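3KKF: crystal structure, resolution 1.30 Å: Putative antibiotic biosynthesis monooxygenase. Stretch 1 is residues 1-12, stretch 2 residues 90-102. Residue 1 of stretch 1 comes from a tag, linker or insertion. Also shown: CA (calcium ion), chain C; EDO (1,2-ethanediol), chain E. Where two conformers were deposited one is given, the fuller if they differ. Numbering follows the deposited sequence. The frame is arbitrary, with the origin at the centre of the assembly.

Stretch 1 (1-12) GAENNMVRLSRI
Stretch 2 90-102: LELIDATPLIPGL

Two strands, residues 6-12 and 90-97, pair antiparallel, their axes 4.6 Å apart at closest and 141° between directions. The register sets Leu9 against Ile93 and Arg11 against Glu91 as hydrogen-bonded pairs: Leu9 N to Ile93 O is 3.0 Å, Ile93 N to Leu9 O 2.8 Å, Arg11 N to Glu91 O 2.9 Å and Glu91 N to Arg11 O 2.8 Å. The non-hydrogen-bonded pair Ser10-Leu92 sits between them, with Arg8-Asp94 and Ile12-Leu90 flanking, CA atoms 4.5 to 4.8 Å apart. Backbone angles stay extended, near -109/127 at Leu9 and -110/99 at Ile93.

One face carries Leu9, Arg11, Glu91 and Ile93. Leu9 (m, t) and Ile93 (m, t) abut, CB to CB 4.2 Å. Ile93 CD1 also reaches diagonally to Arg11 CD, 3.7 Å away, so the aliphatic part of Arg11 (m, t, p) lies against the isoleucine tip while its NE makes a long salt bridge of 3.6 Å to Glu91 OE1.

On the other face, Arg8 (t, t, p), straight through chi2 and turned at chi3, offers one guanidinium face to Leu92 CD2, 3.8 Å from Arg8 CZ. That same methyl lies 3.5 Å from Ser10 OG, so it sits between the serine and the guanidinium. Further along, Leu90 (t, p) brings CD1 to 3.8 Å from Ile12 CG1.

Beyond Arg8 the pairing loosens. Water 1 accepts from Val7 N (2.9 Å) and donates to Ala95 O (2.8 Å), spanning the opened gap; Val7 (t) sets CG2 3.9 Å from Pro97 CD.

A type II turn, Ile99 to Leu102, closes on the 3-10 segment 2-3. Ala2 CB nestles 3.7 Å from Gly101 N and 4.3 Å from Pro100 CB. Gly101, at 80/3, has backbone angles that call for glycine, since a CB would be jammed against the carbonyl O of Pro100; it would also lie 2.9 Å from Ala2 CB.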

# COMPACT_ATOMS: atom_id res chain seq x y z
N GLY A 1 10.34 15.96 -4.91
CA GLY A 1 8.93 16.08 -5.32
C GLY A 1 8.45 14.70 -5.66
O GLY A 1 9.17 13.70 -5.42
N ALA A 2 7.29 14.61 -6.26
CA ALA A 2 6.70 13.30 -6.60
C ALA A 2 7.57 12.41 -7.43
O ALA A 2 7.59 11.17 -7.21
CB ALA A 2 5.35 13.51 -7.31
N GLU A 3 8.32 13.00 -8.34
CA GLU A 3 9.10 12.23 -9.34
C GLU A 3 10.34 11.55 -8.83
O GLU A 3 10.93 10.73 -9.57
CB GLU A 3 9.42 13.14 -10.55
CG GLU A 3 8.12 13.71 -11.23
CD GLU A 3 7.26 12.63 -11.89
OE1 GLU A 3 7.77 11.85 -12.69
OE2 GLU A 3 6.05 12.59 -11.64
N ASN A 4 10.81 11.86 -7.63
CA ASN A 4 11.96 11.10 -7.08
C ASN A 4 11.68 10.46 -5.73
O ASN A 4 12.65 10.05 -5.04
CB ASN A 4 13.27 11.95 -7.00
CG ASN A 4 13.31 12.89 -5.77
OD1 ASN A 4 12.28 13.24 -5.21
ND2 ASN A 4 14.50 13.26 -5.35
N ASN A 5 10.40 10.35 -5.34
CA ASN A 5 10.08 9.74 -4.07
C ASN A 5 10.47 8.30 -4.12
O ASN A 5 10.34 7.62 -5.16
CB ASN A 5 8.60 9.85 -3.65
CG ASN A 5 8.16 11.25 -3.33
OD1 ASN A 5 8.98 12.17 -3.11
ND2 ASN A 5 6.83 11.45 -3.30
N MSE A 6 11.00 7.82 -3.02
CA MSE A 6 11.34 6.40 -2.87
C MSE A 6 10.10 5.71 -2.35
O MSE A 6 9.63 6.04 -1.27
CB MSE A 6 12.47 6.21 -1.89
CG MSE A 6 12.78 4.77 -1.60
SE MSE A 6 14.21 4.56 -0.31
CE MSE A 6 13.69 2.80 0.30
N VAL A 7 9.56 4.79 -3.13
CA VAL A 7 8.37 4.03 -2.79
C VAL A 7 8.76 2.57 -2.64
O VAL A 7 9.47 1.99 -3.50
CB VAL A 7 7.28 4.20 -3.88
CG1 VAL A 7 6.02 3.41 -3.53
CG2 VAL A 7 6.94 5.68 -4.10
N ARG A 8 8.34 1.97 -1.54
CA ARG A 8 8.65 0.59 -1.26
C ARG A 8 7.52 -0.08 -0.50
O ARG A 8 6.76 0.57 0.23
CB ARG A 8 9.94 0.53 -0.41
CG ARG A 8 10.54 -0.88 -0.28
CD ARG A 8 11.94 -0.84 0.36
NE ARG A 8 11.82 -0.53 1.78
CZ ARG A 8 12.87 -0.46 2.61
NH1 ARG A 8 14.09 -0.69 2.16
NH2 ARG A 8 12.68 -0.17 3.90
N LEU A 9 7.36 -1.37 -0.73
CA LEU A 9 6.48 -2.20 0.08
C LEU A 9 7.35 -3.10 0.93
O LEU A 9 8.27 -3.77 0.41
CB LEU A 9 5.58 -3.12 -0.74
CG LEU A 9 4.61 -2.47 -1.68
CD1 LEU A 9 3.98 -3.52 -2.59
CD2 LEU A 9 3.53 -1.75 -0.87
N SER A 10 7.12 -3.07 2.22
CA SER A 10 7.73 -4.06 3.12
C SER A 10 6.67 -5.09 3.45
O SER A 10 5.56 -4.72 3.87
CB SER A 10 8.24 -3.46 4.42
OG SER A 10 9.36 -2.65 4.26
N ARG A 11 6.96 -6.36 3.23
CA ARG A 11 6.04 -7.46 3.58
C ARG A 11 6.72 -8.21 4.70
O ARG A 11 7.86 -8.66 4.54
CB ARG A 11 5.73 -8.36 2.39
CG ARG A 11 4.79 -7.75 1.37
CD ARG A 11 4.65 -8.60 0.15
NE ARG A 11 4.38 -10.00 0.46
CZ ARG A 11 3.20 -10.59 0.31
NH1 ARG A 11 2.17 -9.91 -0.14
NH2 ARG A 11 3.05 -11.88 0.61
N ILE A 12 6.04 -8.33 5.84
CA ILE A 12 6.61 -8.92 7.03
C ILE A 12 5.75 -10.04 7.56
O ILE A 12 4.52 -9.95 7.53
CB ILE A 12 6.74 -7.80 8.15
CG1 ILE A 12 7.31 -6.48 7.54
CG2 ILE A 12 7.57 -8.30 9.34
CD1 ILE A 12 7.13 -5.24 8.37
N LEU A 90 11.09 -11.00 6.01
CA LEU A 90 11.07 -9.58 5.63
C LEU A 90 11.34 -9.52 4.13
O LEU A 90 12.38 -10.00 3.69
CB LEU A 90 12.08 -8.76 6.37
CG LEU A 90 12.20 -7.28 5.99
CD1 LEU A 90 10.88 -6.53 6.28
CD2 LEU A 90 13.39 -6.68 6.70
N GLU A 91 10.39 -9.00 3.36
CA GLU A 91 10.58 -8.79 1.92
C GLU A 91 10.55 -7.29 1.69
O GLU A 91 9.65 -6.59 2.14
CB GLU A 91 9.53 -9.54 1.08
CG GLU A 91 9.83 -9.52 -0.44
CD GLU A 91 8.81 -10.25 -1.30
OE1 GLU A 91 7.73 -10.65 -0.78
OE2 GLU A 91 9.09 -10.41 -2.51
N LEU A 92 11.57 -6.79 1.00
CA LEU A 92 11.73 -5.37 0.72
C LEU A 92 11.57 -5.20 -0.78
O LEU A 92 12.47 -5.58 -1.56
CB LEU A 92 13.09 -4.91 1.19
CG LEU A 92 13.36 -5.03 2.68
CD1 LEU A 92 14.83 -4.68 3.01
CD2 LEU A 92 12.37 -4.17 3.50
N ILE A 93 10.43 -4.66 -1.18
CA ILE A 93 10.05 -4.57 -2.59
C ILE A 93 10.07 -3.12 -3.09
O ILE A 93 9.14 -2.36 -2.88
CB ILE A 93 8.63 -5.14 -2.78
CG1 ILE A 93 8.53 -6.57 -2.21
CG2 ILE A 93 8.21 -5.13 -4.25
CD1 ILE A 93 7.08 -7.13 -2.15
N ASP A 94 11.14 -2.75 -3.77
CA ASP A 94 11.22 -1.43 -4.38
C ASP A 94 10.14 -1.39 -5.48
O ASP A 94 9.97 -2.36 -6.22
CB ASP A 94 12.61 -1.19 -4.93
CG ASP A 94 13.67 -1.12 -3.81
OD1 ASP A 94 13.38 -0.58 -2.73
OD2 ASP A 94 14.81 -1.57 -4.05
N ALA A 95 9.42 -0.26 -5.59
CA ALA A 95 8.27 -0.19 -6.49
C ALA A 95 8.13 1.16 -7.15
O ALA A 95 8.63 2.17 -6.65
CB ALA A 95 7.00 -0.55 -5.69
N THR A 96 7.44 1.16 -8.29
CA THR A 96 7.17 2.38 -9.03
C THR A 96 5.71 2.70 -8.97
O THR A 96 4.90 1.88 -9.39
CB THR A 96 7.54 2.22 -10.51
OG1 THR A 96 8.90 1.82 -10.65
CG2 THR A 96 7.29 3.54 -11.29
N PRO A 97 5.33 3.86 -8.42
CA PRO A 97 3.92 4.20 -8.39
C PRO A 97 3.38 4.51 -9.79
O PRO A 97 4.04 5.21 -10.58
CB PRO A 97 3.88 5.45 -7.51
CG PRO A 97 5.20 6.08 -7.73
CD PRO A 97 6.17 4.95 -7.89
N LEU A 98 2.19 4.01 -10.11
CA LEU A 98 1.60 4.25 -11.43
C LEU A 98 1.27 5.71 -11.63
O LEU A 98 1.33 6.23 -12.74
CB LEU A 98 0.35 3.42 -11.60
CG LEU A 98 -0.34 3.40 -12.95
CD1 LEU A 98 0.56 2.78 -14.03
CD2 LEU A 98 -1.66 2.64 -12.83
N ILE A 99 0.87 6.38 -10.54
CA ILE A 99 0.55 7.81 -10.54
C ILE A 99 1.40 8.47 -9.42
O ILE A 99 0.97 8.56 -8.27
CB ILE A 99 -0.95 8.09 -10.35
CG1 ILE A 99 -1.77 7.37 -11.44
CG2 ILE A 99 -1.22 9.61 -10.38
CD1 ILE A 99 -3.29 7.46 -11.30
N PRO A 100 2.63 8.90 -9.76
CA PRO A 100 3.49 9.51 -8.75
C PRO A 100 2.81 10.71 -8.11
O PRO A 100 2.19 11.53 -8.82
CB PRO A 100 4.72 9.96 -9.57
CG PRO A 100 4.76 9.05 -10.71
CD PRO A 100 3.31 8.79 -11.07
N GLY A 101 2.88 10.80 -6.79
CA GLY A 101 2.23 11.92 -6.08
C GLY A 101 0.72 11.83 -5.84
O GLY A 101 0.12 12.80 -5.31
N LEU A 102 0.07 10.73 -6.23
CA LEU A 102 -1.34 10.54 -5.94
C LEU A 102 -1.47 10.49 -4.39
O LEU A 102 -0.69 9.82 -3.71
CB LEU A 102 -1.86 9.24 -6.55
CG LEU A 102 -3.38 9.03 -6.41
CD1 LEU A 102 -4.16 10.02 -7.30
CD2 LEU A 102 -3.76 7.58 -6.71
CA CA C . 10.72 13.74 -3.60
C1 EDO E . 9.14 8.19 -8.18
O1 EDO E . 8.46 7.34 -7.22
C2 EDO E . 8.44 8.19 -9.55
O2 EDO E . 8.56 6.90 -10.12
O HOH W 1 10.44 4.08 -5.83
O HOH W 2 12.33 1.90 -3.27
O HOH W 3 14.96 -1.61 -0.53
O HOH W 4 12.33 15.23 -2.66
O HOH W 5 9.29 14.92 -2.10